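PDB 4PDY: aminoglycoside phosphotransferase from Alicyclobacillus acidocaldarius subsp. acidocaldarius, which probably transfers a phosphate group from a nucleotide to a small-molecule acceptor whose identity is not established. Local coordinates for residues Glu109-Gln114 with Asn230-Pro235; Ala116-Pro121 with Val226-Cys231. One frame throughout, in Å; residues are numbered along the deposited sequence.

Contact 1. Residues Glu109-Gln114 with Asn230-Pro235. With HIS (histidine), chain B.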
# COMPACT_ATOMS: atom_id res chain seq x y z
N GLU A 109 4.14 -16.13 13.58
CA GLU A 109 2.97 -16.71 14.22
C GLU A 109 1.80 -16.36 13.32
O GLU A 109 1.82 -15.32 12.65
CB GLU A 109 2.75 -16.11 15.63
CG GLU A 109 3.90 -16.28 16.63
CD GLU A 109 4.12 -17.71 17.16
OE1 GLU A 109 3.22 -18.57 17.08
OE2 GLU A 109 5.23 -17.97 17.69
N TRP A 110 0.77 -17.20 13.30
CA TRP A 110 -0.42 -16.91 12.56
C TRP A 110 -1.25 -15.85 13.22
O TRP A 110 -1.40 -15.85 14.44
CB TRP A 110 -1.28 -18.15 12.53
CG TRP A 110 -2.44 -18.03 11.68
CD1 TRP A 110 -3.76 -17.86 12.04
CD2 TRP A 110 -2.41 -18.16 10.28
NE1 TRP A 110 -4.54 -17.83 10.91
CE2 TRP A 110 -3.73 -18.02 9.82
CE3 TRP A 110 -1.39 -18.39 9.36
CZ2 TRP A 110 -4.04 -18.07 8.48
CZ3 TRP A 110 -1.69 -18.44 8.05
CH2 TRP A 110 -3.01 -18.30 7.61
N VAL A 111 -1.81 -14.95 12.41
CA VAL A 111 -2.73 -13.94 12.88
C VAL A 111 -4.13 -14.28 12.40
O VAL A 111 -4.39 -14.32 11.20
CB VAL A 111 -2.35 -12.55 12.36
CG1 VAL A 111 -3.36 -11.55 12.89
CG2 VAL A 111 -0.94 -12.21 12.80
N SER A 112 -5.03 -14.53 13.35
CA SER A 112 -6.42 -14.79 13.04
C SER A 112 -7.09 -13.49 12.63
O SER A 112 -6.96 -12.47 13.31
CB SER A 112 -7.15 -15.38 14.26
OG SER A 112 -6.57 -16.59 14.67
N GLY A 113 -7.80 -13.53 11.52
CA GLY A 113 -8.48 -12.33 11.01
C GLY A 113 -8.86 -12.44 9.55
O GLY A 113 -8.62 -13.48 8.92
N GLN A 114 -9.43 -11.37 9.01
CA GLN A 114 -9.86 -11.33 7.64
C GLN A 114 -9.19 -10.15 6.98
O GLN A 114 -8.89 -9.16 7.64
CB GLN A 114 -11.37 -11.14 7.57
CG GLN A 114 -11.79 -9.77 8.07
CD GLN A 114 -13.27 -9.69 8.33
OE1 GLN A 114 -13.72 -9.83 9.46
NE2 GLN A 114 -14.03 -9.50 7.27
N ASN A 230 -2.68 -7.63 3.39
CA ASN A 230 -1.65 -7.34 4.38
C ASN A 230 -2.16 -6.63 5.64
O ASN A 230 -1.37 -6.36 6.54
CB ASN A 230 -0.55 -6.48 3.75
CG ASN A 230 0.27 -7.22 2.73
OD1 ASN A 230 0.33 -8.46 2.73
ND2 ASN A 230 0.93 -6.46 1.85
N CYS A 231 -3.47 -6.35 5.67
CA CYS A 231 -4.09 -5.57 6.73
C CYS A 231 -5.18 -6.45 7.34
O CYS A 231 -6.31 -6.42 6.90
CB CYS A 231 -4.68 -4.27 6.17
SG CYS A 231 -3.46 -3.18 5.40
N LEU A 232 -4.82 -7.23 8.34
CA LEU A 232 -5.74 -8.24 8.84
C LEU A 232 -6.60 -7.67 9.97
O LEU A 232 -6.07 -7.26 11.01
CB LEU A 232 -4.93 -9.42 9.35
CG LEU A 232 -4.10 -10.11 8.27
CD1 LEU A 232 -3.34 -11.26 8.88
CD2 LEU A 232 -4.96 -10.58 7.11
N TYR A 233 -7.91 -7.62 9.75
CA TYR A 233 -8.87 -7.16 10.75
C TYR A 233 -9.23 -8.37 11.62
O TYR A 233 -9.72 -9.40 11.12
CB TYR A 233 -10.11 -6.59 10.08
CG TYR A 233 -11.03 -5.89 11.03
CD1 TYR A 233 -10.85 -4.54 11.32
CD2 TYR A 233 -12.07 -6.56 11.66
CE1 TYR A 233 -11.68 -3.87 12.21
CE2 TYR A 233 -12.89 -5.93 12.55
CZ TYR A 233 -12.71 -4.57 12.82
OH TYR A 233 -13.54 -3.93 13.70
N THR A 234 -8.91 -8.27 12.90
CA THR A 234 -8.92 -9.42 13.80
C THR A 234 -10.23 -9.50 14.59
O THR A 234 -11.00 -8.54 14.63
CB THR A 234 -7.80 -9.32 14.85
OG1 THR A 234 -8.12 -8.27 15.76
CG2 THR A 234 -6.43 -9.09 14.21
N PRO A 235 -10.49 -10.65 15.25
CA PRO A 235 -11.64 -10.75 16.14
C PRO A 235 -11.63 -9.76 17.33
O PRO A 235 -12.67 -9.52 17.93
CB PRO A 235 -11.60 -12.21 16.60
CG PRO A 235 -10.82 -12.92 15.56
CD PRO A 235 -9.81 -11.94 15.06
N HIS B . -5.21 -14.86 8.90
CA HIS B . -4.85 -14.36 7.57
C HIS B . -6.03 -14.58 6.63
O HIS B . -6.11 -15.51 5.91
CB HIS B . -3.62 -15.08 7.01
CG HIS B . -2.34 -14.78 7.73
ND1 HIS B . -1.17 -14.48 7.05
CD2 HIS B . -2.02 -14.75 9.04
CE1 HIS B . -0.20 -14.28 7.92
NE2 HIS B . -0.68 -14.42 9.14
OXT HIS B . -6.95 -13.75 6.58
O HOH W 1 -12.13 -10.63 11.81
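The indole of Trp110 carries the imidazole of the bound histidine on one face, with ligand CD2 3.5 Å above the plane, over the ring centre. CG of Trp110 is anti to its backbone N (chi1 -173°), which puts the indole against the ligand. Arg54 makes a cation-pi contact with the same indole. At the far end of the contact, the Tyr233 ring stacks with His123, and its OH is hydrogen-bonded to Glu122 OE2. The Gln114 side chain runs alongside that of Tyr233, its amide plane turned 85° from the ring plane.

The ligand's amino N donates to Val111 O at 2.5 Å, a short bond. Leu232 adds an apolar wall, with CD1 3.7 Å from ligand CA and 3.8 Å from Val111 CB. An alanine in place of Trp110 would remove the indole and would probably weaken binding of the histidine imidazole.

Gln114 and Tyr233 form an antiparallel hydrogen-bonded pair. Gln114 N donates to Tyr233 O at 2.9 Å, from above the carbonyl plane. Tyr233 N donates to Gln114 O at 2.8 Å, in the carbonyl plane. A water donates to both Tyr233 O and Gln114 OE1, so that backbone oxygen takes two bonds. Gly113 CA sits 3.2 Å from Tyr233 O, where a side chain would clash. The position is consistent with the hinge between the two lobes of the kinase-like fold, where relatives bind the nucleotide base.

Contact 2. Residues Ala116-Pro121 with Val226-Cys231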
# COMPACT_ATOMS: atom_id res chain seq x y z
N ALA A 116 -8.77 -6.75 5.46
CA ALA A 116 -9.59 -5.58 5.76
C ALA A 116 -10.50 -5.25 4.58
O ALA A 116 -10.09 -5.32 3.42
CB ALA A 116 -8.72 -4.37 6.08
N ASN A 117 -11.72 -4.88 4.90
CA ASN A 117 -12.68 -4.44 3.95
C ASN A 117 -12.60 -2.92 3.91
O ASN A 117 -13.11 -2.24 4.77
CB ASN A 117 -14.07 -4.88 4.39
CG ASN A 117 -15.14 -4.50 3.41
OD1 ASN A 117 -14.94 -3.63 2.54
ND2 ASN A 117 -16.30 -5.14 3.52
N PHE A 118 -11.91 -2.41 2.90
CA PHE A 118 -11.67 -0.99 2.79
C PHE A 118 -12.92 -0.20 2.39
O PHE A 118 -12.88 1.03 2.29
CB PHE A 118 -10.50 -0.70 1.83
CG PHE A 118 -9.12 -1.08 2.34
CD1 PHE A 118 -8.84 -1.33 3.67
CD2 PHE A 118 -8.04 -1.07 1.45
CE1 PHE A 118 -7.55 -1.62 4.09
CE2 PHE A 118 -6.76 -1.35 1.87
CZ PHE A 118 -6.51 -1.64 3.18
N GLY A 119 -14.05 -0.88 2.23
CA GLY A 119 -15.33 -0.20 2.06
C GLY A 119 -16.09 0.02 3.36
O GLY A 119 -17.18 0.58 3.33
N LEU A 120 -15.54 -0.44 4.49
CA LEU A 120 -16.14 -0.28 5.81
C LEU A 120 -15.36 0.73 6.60
O LEU A 120 -14.17 0.54 6.83
CB LEU A 120 -16.18 -1.61 6.59
CG LEU A 120 -17.09 -2.67 6.03
CD1 LEU A 120 -16.99 -3.93 6.89
CD2 LEU A 120 -18.52 -2.17 5.97
N PRO A 121 -16.02 1.81 7.05
CA PRO A 121 -15.32 2.78 7.87
C PRO A 121 -14.56 2.21 9.06
O PRO A 121 -13.47 2.60 9.36
CB PRO A 121 -16.44 3.72 8.31
CG PRO A 121 -17.39 3.71 7.16
CD PRO A 121 -17.38 2.27 6.70
N VAL A 226 -0.08 -1.36 1.42
CA VAL A 226 -1.34 -1.25 2.12
C VAL A 226 -2.46 -1.76 1.25
O VAL A 226 -3.18 -1.00 0.59
CB VAL A 226 -1.59 0.19 2.58
CG1 VAL A 226 -2.87 0.29 3.37
CG2 VAL A 226 -0.39 0.68 3.40
N ILE A 227 -2.58 -3.09 1.25
CA ILE A 227 -3.59 -3.81 0.50
C ILE A 227 -4.33 -4.69 1.50
O ILE A 227 -3.77 -5.03 2.53
CB ILE A 227 -2.97 -4.62 -0.65
CG1 ILE A 227 -1.95 -5.66 -0.14
CG2 ILE A 227 -2.33 -3.65 -1.64
CD1 ILE A 227 -1.41 -6.56 -1.22
N PRO A 228 -5.57 -5.09 1.20
CA PRO A 228 -6.35 -5.83 2.20
C PRO A 228 -5.68 -7.08 2.72
O PRO A 228 -5.76 -7.35 3.91
CB PRO A 228 -7.62 -6.19 1.44
CG PRO A 228 -7.80 -5.00 0.55
CD PRO A 228 -6.40 -4.69 0.06
N SER A 229 -5.01 -7.83 1.85
CA SER A 229 -4.38 -9.05 2.30
C SER A 229 -3.22 -8.86 3.27
O SER A 229 -2.81 -9.83 3.90
CB SER A 229 -3.94 -9.91 1.12
OG SER A 229 -3.06 -9.22 0.26
N ASN A 230 -2.68 -7.63 3.39
CA ASN A 230 -1.65 -7.34 4.38
C ASN A 230 -2.16 -6.63 5.64
O ASN A 230 -1.37 -6.36 6.54
CB ASN A 230 -0.55 -6.48 3.75
CG ASN A 230 0.27 -7.22 2.73
OD1 ASN A 230 0.33 -8.46 2.73
ND2 ASN A 230 0.93 -6.46 1.85
N CYS A 231 -3.47 -6.35 5.67
CA CYS A 231 -4.09 -5.57 6.73
C CYS A 231 -5.18 -6.45 7.34
O CYS A 231 -6.31 -6.42 6.90
CB CYS A 231 -4.68 -4.27 6.17
SG CYS A 231 -3.46 -3.18 5.40
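Residues 226-231 belong to a segment whose sequence, with His223, Asp225 and Asn230, fits the catalytic loop of the kinase-like phosphotransferases. Its 3-10 turn at 228-230 packs on the chain leading into helix 121-137. That chain makes a type I turn from Asn117 to Leu120, and Leu120 is at the N-cap position. Asn117 OD1 accepts from Gly119 N at 2.9 Å, an Asx turn.

Phe118 carries most of the side-chain packing. Its CG is anti to the carbonyl carbon (chi1 -71°), and the ring reaches across to the loop. Pro228 CG lies over one face, 4.3 Å from the ring centroid, in a CH-pi contact shifted toward the rim. Cys231 SG comes to the ring edge, 5.4 Å from the centroid, as a sulfur-aromatic contact. Val226 O also lies at the edge, in the ring plane, 3.8 Å from Phe118 CE2. Helices 121-137 and 252-266 touch the same ring through Thr127, Ser263 and Arg266, so it is buried among several elements.

Beside the ring, Ala116 CB packs on Cys231 CB at 4.0 Å. Pro228 O accepts from Cys231 N within the loop. The backbone N of Ala116 reaches two acceptors: a weak bond to Pro228 O at 3.4 Å, and a shorter one to Cys231 O at 2.9 Å, bent at the hydrogen (138°) though nearly along the C=O axis.

In the fold
The two contacts join neighbouring parts of the same two chain regions. Segments 230-235 and 226-231 overlap at Asn230 and Cys231; Cys231 does its packing in contact 2. Contact 1 is partly buried, with its centre about 17 Å from the chain centre. Contact 2 is buried, at about 10 Å. Their centres are 11 Å apart. Residues 109-114 follow a strand of the larger antiparallel sheet, and residues 116-121 lead into helix 121-137, so the two contacts lead from the ligand pocket toward the helical part. Contact 1 combines paired backbone, a bridging water and an aromatic ligand site. Contact 2 is mainly apolar and aromatic packing, with one backbone N–H shared by two carbonyls.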